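Aggregation suppressing protein (Salmonella enterica subsp. enterica serovar Typhimurium, PDB 4ZJ9) probably acts as a small heat-shock chaperone of the HSP20 family, suppressing the aggregation of other proteins under stress, and forms dimers through its alpha-crystallin domain. Local coordinates at residues A43-Y47 with F107-F111; W66-L71 with T83-T87. One frame throughout, in Å; residues are numbered along the deposited sequence.

Contact 1: residues A43-Y47 with F107-F111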
loop_
_atom_site.group_PDB
_atom_site.type_symbol
_atom_site.label_atom_id
_atom_site.label_comp_id
_atom_site.label_asym_id
_atom_site.label_seq_id
_atom_site.Cartn_x
_atom_site.Cartn_y
_atom_site.Cartn_z
ATOM N N ALA A 43 -0.137 14.042 -7.006
ATOM C CA ALA A 43 -0.734 12.756 -6.487
ATOM C C ALA A 43 -0.439 12.598 -4.992
ATOM O O ALA A 43 0.695 12.294 -4.582
ATOM C CB ALA A 43 -0.214 11.551 -7.273
ATOM N N THR A 44 -1.468 12.843 -4.178
ATOM C CA THR A 44 -1.361 12.707 -2.720
ATOM C C THR A 44 -1.967 11.372 -2.266
ATOM O O THR A 44 -2.934 10.865 -2.868
ATOM C CB THR A 44 -2.062 13.857 -1.964
ATOM O OG1 THR A 44 -3.473 13.855 -2.236
ATOM C CG2 THR A 44 -1.474 15.218 -2.351
ATOM N N PRO A 45 -1.413 10.787 -1.209
ATOM C CA PRO A 45 -1.940 9.500 -0.816
ATOM C C PRO A 45 -3.366 9.533 -0.430
ATOM O O PRO A 45 -3.843 10.469 0.256
ATOM C CB PRO A 45 -1.053 9.105 0.385
ATOM C CG PRO A 45 0.135 9.965 0.310
ATOM C CD PRO A 45 -0.364 11.254 -0.281
ATOM N N ALA A 46 -4.087 8.486 -0.818
ATOM C CA ALA A 46 -5.428 8.295 -0.342
ATOM C C ALA A 46 -5.423 8.167 1.175
ATOM O O ALA A 46 -4.465 7.673 1.753
ATOM C CB ALA A 46 -6.008 7.032 -1.005
ATOM N N TYR A 47 -6.464 8.596 1.826
ATOM C CA TYR A 47 -6.597 8.386 3.235
ATOM C C TYR A 47 -8.069 8.156 3.625
ATOM O O TYR A 47 -9.029 8.439 2.864
ATOM C CB TYR A 47 -5.945 9.537 4.050
ATOM C CG TYR A 47 -6.694 10.869 3.949
ATOM C CD1 TYR A 47 -6.405 11.781 2.952
ATOM C CD2 TYR A 47 -7.696 11.215 4.885
ATOM C CE1 TYR A 47 -7.119 12.970 2.830
ATOM C CE2 TYR A 47 -8.386 12.421 4.801
ATOM C CZ TYR A 47 -8.115 13.281 3.758
ATOM O OH TYR A 47 -8.788 14.483 3.696
ATOM N N PHE A 107 4.984 13.700 -0.305
ATOM C CA PHE A 107 3.690 14.297 -0.020
ATOM C C PHE A 107 3.687 14.969 1.340
ATOM O O PHE A 107 4.608 14.789 2.132
ATOM C CB PHE A 107 2.608 13.230 -0.035
ATOM C CG PHE A 107 2.774 12.189 1.039
ATOM C CD1 PHE A 107 3.503 11.027 0.802
ATOM C CD2 PHE A 107 2.167 12.354 2.273
ATOM C CE1 PHE A 107 3.618 10.061 1.792
ATOM C CE2 PHE A 107 2.270 11.388 3.252
ATOM C CZ PHE A 107 3.042 10.263 3.024
ATOM N N GLN A 108 2.660 15.758 1.585
ATOM C CA GLN A 108 2.422 16.325 2.868
ATOM C C GLN A 108 0.931 16.501 3.042
ATOM O O GLN A 108 0.248 17.187 2.252
ATOM C CB GLN A 108 3.155 17.644 3.072
ATOM C CG GLN A 108 3.277 17.955 4.557
ATOM C CD GLN A 108 3.120 19.414 4.876
ATOM O OE1 GLN A 108 2.040 19.983 4.680
ATOM N NE2 GLN A 108 4.192 20.030 5.367
ATOM N N LEU A 109 0.437 15.825 4.076
ATOM C CA LEU A 109 -0.922 15.909 4.494
ATOM C C LEU A 109 -0.934 16.736 5.774
ATOM O O LEU A 109 -0.015 16.667 6.528
ATOM C CB LEU A 109 -1.491 14.514 4.700
ATOM C CG LEU A 109 -1.502 13.641 3.453
ATOM C CD1 LEU A 109 -2.119 12.332 3.843
ATOM C CD2 LEU A 109 -2.338 14.257 2.328
ATOM N N SER A 110 -1.971 17.547 5.969
ATOM C CA SER A 110 -2.107 18.447 7.144
ATOM C C SER A 110 -3.488 18.341 7.697
ATOM O O SER A 110 -4.480 18.347 6.938
ATOM C CB SER A 110 -1.811 19.874 6.729
ATOM O OG SER A 110 -0.400 20.061 6.695
ATOM N N PHE A 111 -3.593 18.125 8.991
ATOM C CA PHE A 111 -4.929 18.034 9.640
ATOM C C PHE A 111 -4.950 18.864 10.876
ATOM O O PHE A 111 -4.116 18.682 11.765
ATOM C CB PHE A 111 -5.314 16.570 9.967
ATOM C CG PHE A 111 -5.211 15.638 8.786
ATOM C CD1 PHE A 111 -3.981 15.079 8.437
ATOM C CD2 PHE A 111 -6.334 15.366 7.998
ATOM C CE1 PHE A 111 -3.868 14.249 7.337
ATOM C CE2 PHE A 111 -6.231 14.531 6.898
ATOM C CZ PHE A 111 -4.990 13.979 6.552
#
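Pro45 points its CG at the centre of one face of Phe107, and two residues further along Tyr47 turns a ring face to Phe111; Leu109 lies between these two places. The three partners, every second residue of strand 107-111, are all on the face turned to segment 43-47, which runs over them as a loop and becomes strand 47-51. This is the alpha-crystallin beta-sandwich closing at one side, the two sheets meeting through side chains and sharing no hydrogen bond across the segments.

The proline contact is a CH-pi interaction. Pro45 CG lies 3.5 Å from the centroid of the Phe107 ring and 11° off its normal, while Pro45 CD reaches back to Phe107 CG, also at 3.5 Å. Phe107 holds its CG between the backbone N and the carbonyl carbon (chi1 64°), with one ring face turned to the proline. Leu109 touches this segment at longer range: its CD1 is 4.4 Å from Tyr47 CD1, and its CD2 is 4.3 Å from Thr44 CB.

At the far end the Tyr47 and Phe111 rings form a T-shaped pair, their centroids 5.2 Å apart and their planes at 81°. Phe111 presents the edge, its CE2 coming within 3.7 Å of Tyr47 CE2. From strand 56-62, Val61 touches Pro45 and Leu109, and Leu59 touches Tyr47 and Phe111. Tyr47 also meets Tyr99 of the second subunit and hydrogen-bonds to that subunit through its backbone, so the start of strand 47-51 reaches the dimer interface.

Backbone bonds of 43-47 thus go elsewhere; toward 107-111 the contact is apolar, and its CH-pi and T-shaped geometries are consistent with weak electrostatic attraction of C-H to the ring face.

Contact 2: residues W66-L71 with T83-T87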
loop_
_atom_site.group_PDB
_atom_site.type_symbol
_atom_site.label_atom_id
_atom_site.label_comp_id
_atom_site.label_asym_id
_atom_site.label_seq_id
_atom_site.Cartn_x
_atom_site.Cartn_y
_atom_site.Cartn_z
ATOM N N TRP A 66 6.416 2.560 1.315
ATOM C CA TRP A 66 7.108 3.580 2.147
ATOM C C TRP A 66 7.746 2.929 3.361
ATOM O O TRP A 66 7.120 2.030 3.969
ATOM C CB TRP A 66 6.126 4.682 2.575
ATOM C CG TRP A 66 5.761 5.584 1.470
ATOM C CD1 TRP A 66 4.828 5.383 0.521
ATOM C CD2 TRP A 66 6.356 6.847 1.205
ATOM N NE1 TRP A 66 4.782 6.432 -0.323
ATOM C CE2 TRP A 66 5.713 7.370 0.085
ATOM C CE3 TRP A 66 7.389 7.558 1.802
ATOM C CZ2 TRP A 66 6.050 8.575 -0.466
ATOM C CZ3 TRP A 66 7.739 8.781 1.251
ATOM C CH2 TRP A 66 7.054 9.287 0.125
ATOM N N LYS A 67 8.980 3.359 3.682
ATOM C CA LYS A 67 9.719 2.911 4.866
ATOM C C LYS A 67 9.545 3.900 6.042
ATOM O O LYS A 67 9.205 5.069 5.857
ATOM C CB LYS A 67 11.206 2.720 4.566
ATOM C CG LYS A 67 11.551 1.570 3.607
ATOM C CD LYS A 67 13.035 1.575 3.268
ATOM N N GLU A 68 9.777 3.406 7.257
ATOM C CA GLU A 68 9.523 4.216 8.447
ATOM C C GLU A 68 10.427 5.420 8.407
ATOM O O GLU A 68 10.012 6.530 8.696
ATOM C CB GLU A 68 9.633 3.437 9.777
ATOM C CG GLU A 68 11.034 3.052 10.247
ATOM C CD GLU A 68 11.050 2.079 11.471
ATOM O OE1 GLU A 68 10.023 1.904 12.165
ATOM O OE2 GLU A 68 12.107 1.457 11.740
ATOM N N GLU A 69 11.639 5.242 7.951
ATOM C CA GLU A 69 12.555 6.416 7.867
ATOM C C GLU A 69 12.147 7.515 6.855
ATOM O O GLU A 69 12.670 8.612 6.902
ATOM C CB GLU A 69 14.014 5.984 7.587
ATOM C CG GLU A 69 14.214 5.222 6.292
ATOM C CD GLU A 69 14.040 3.725 6.469
ATOM O OE1 GLU A 69 13.387 3.267 7.463
ATOM O OE2 GLU A 69 14.561 3.007 5.592
ATOM N N GLU A 70 11.245 7.209 5.919
ATOM C CA GLU A 70 10.804 8.207 4.915
ATOM C C GLU A 70 9.574 8.997 5.372
ATOM O O GLU A 70 9.129 9.966 4.658
ATOM C CB GLU A 70 10.403 7.476 3.634
ATOM C CG GLU A 70 11.490 6.595 3.026
ATOM C CD GLU A 70 11.017 5.919 1.734
ATOM O OE1 GLU A 70 10.213 4.959 1.850
ATOM O OE2 GLU A 70 11.412 6.327 0.604
ATOM N N LEU A 71 9.048 8.635 6.552
ATOM C CA LEU A 71 7.790 9.174 7.037
ATOM C C LEU A 71 7.973 9.948 8.307
ATOM O O LEU A 71 8.696 9.504 9.194
ATOM C CB LEU A 71 6.736 8.054 7.220
ATOM C CG LEU A 71 6.303 7.308 5.958
ATOM C CD1 LEU A 71 5.485 6.045 6.277
ATOM C CD2 LEU A 71 5.537 8.237 5.027
ATOM N N THR A 83 4.487 13.850 6.636
ATOM C CA THR A 83 5.349 14.130 5.490
ATOM C C THR A 83 6.058 12.888 5.038
ATOM O O THR A 83 6.689 12.207 5.821
ATOM C CB THR A 83 6.445 15.139 5.869
ATOM O OG1 THR A 83 5.826 16.275 6.472
ATOM C CG2 THR A 83 7.231 15.564 4.643
ATOM N N GLY A 84 5.987 12.615 3.762
ATOM C CA GLY A 84 6.725 11.542 3.167
ATOM C C GLY A 84 7.748 12.149 2.260
ATOM O O GLY A 84 7.411 12.907 1.317
ATOM N N LYS A 85 9.007 11.820 2.539
ATOM C CA LYS A 85 10.096 12.316 1.727
ATOM C C LYS A 85 10.911 11.130 1.298
ATOM O O LYS A 85 11.648 10.529 2.090
ATOM C CB LYS A 85 10.954 13.409 2.399
ATOM C CG LYS A 85 10.362 14.805 2.151
ATOM C CD LYS A 85 11.132 15.876 2.918
ATOM C CE LYS A 85 10.281 17.093 3.287
ATOM N NZ LYS A 85 10.982 17.971 4.273
ATOM N N HIS A 86 10.701 10.815 0.024
ATOM C CA HIS A 86 11.178 9.602 -0.568
ATOM C C HIS A 86 12.634 9.779 -0.938
ATOM O O HIS A 86 13.100 10.797 -1.494
ATOM C CB HIS A 86 10.263 9.064 -1.718
ATOM C CG HIS A 86 10.512 9.693 -3.045
ATOM N ND1 HIS A 86 10.338 11.039 -3.281
ATOM C CD2 HIS A 86 10.925 9.157 -4.216
ATOM C CE1 HIS A 86 10.645 11.311 -4.534
ATOM N NE2 HIS A 86 11.006 10.186 -5.125
ATOM N N THR A 87 13.316 8.706 -0.606
ATOM C CA THR A 87 14.730 8.663 -0.401
ATOM C C THR A 87 15.568 9.208 -1.554
ATOM O O THR A 87 15.153 9.227 -2.736
ATOM C CB THR A 87 15.145 7.202 -0.099
ATOM O OG1 THR A 87 14.541 6.793 1.131
ATOM C CG2 THR A 87 16.666 7.033 0.029
#
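The indole of Trp66 lies with its six-membered ring against the backbone at Gly84 and Lys85: Lys85 N sits at the ring edge, near its plane, 3.5 Å from Trp66 CZ3, while Gly84 CA and His86 CB approach it obliquely. Elsewhere round the ring, Lys104 makes a cation-pi contact and Phe107 an edge-to-face one. The setting is the edge of the three-stranded sheet of the alpha-crystallin sandwich, where a short 3-10 turn (68-70) leads into strand 71-76. Leu71 and Gly84 form an antiparallel non-hydrogen-bonded pair, their CA atoms 4.7 Å apart. Gly84 has no side chain, and Leu71 CD2 lies 4.0 Å from Gly84 CA.

Beyond the pair, the backbone of Glu70 takes over. Glu70 O accepts from Lys85 N at 2.8 Å, a nearly straight bond (165° at the hydrogen), and also receives a CA-H...O contact from Gly84.

The side chain of Glu70 bridges the two segments. Its chain, extended beyond CG (chi2 -179°), carries the carboxylate to Thr87. Glu70 OE1 takes Lys67 N through its anti lone pair, at 2.7 Å and 171°, and is also salt-bridged to Lys104. This salt bridge and the N-H donors to both oxygens would together be expected to favour the charged form of the buried carboxylate. The bonds to Thr87, a poorly ordered residue, are longer: Thr87 N reaches the anti lone pair of Glu70 OE2 at 3.3 Å, whereas Thr87 OG1, 3.2 Å from Glu70 OE2, comes from above the carboxylate plane.

Overall arrangement
Contacts 1 and 2 have centres about 13 Å apart and share the three-stranded sheet, in which strands 79-84 and 107-112 are neighbours. They meet directly where Phe107 N lies 3.0 Å from Gly84 O, probably as a hydrogen bond, and where Phe107 CE1 packs 3.6 Å from Trp66 CZ2. Phe107 thus joins the apolar layer of contact 1 to the indole of contact 2. Along the chain, both segments of contact 2 fall between 43-47 and 107-111. Each contact also touches the second subunit. In contact 1, the side chain of Phe111 is about 4 Å from a bound MPD (methylpentanediol), probably from the crystallisation liquor.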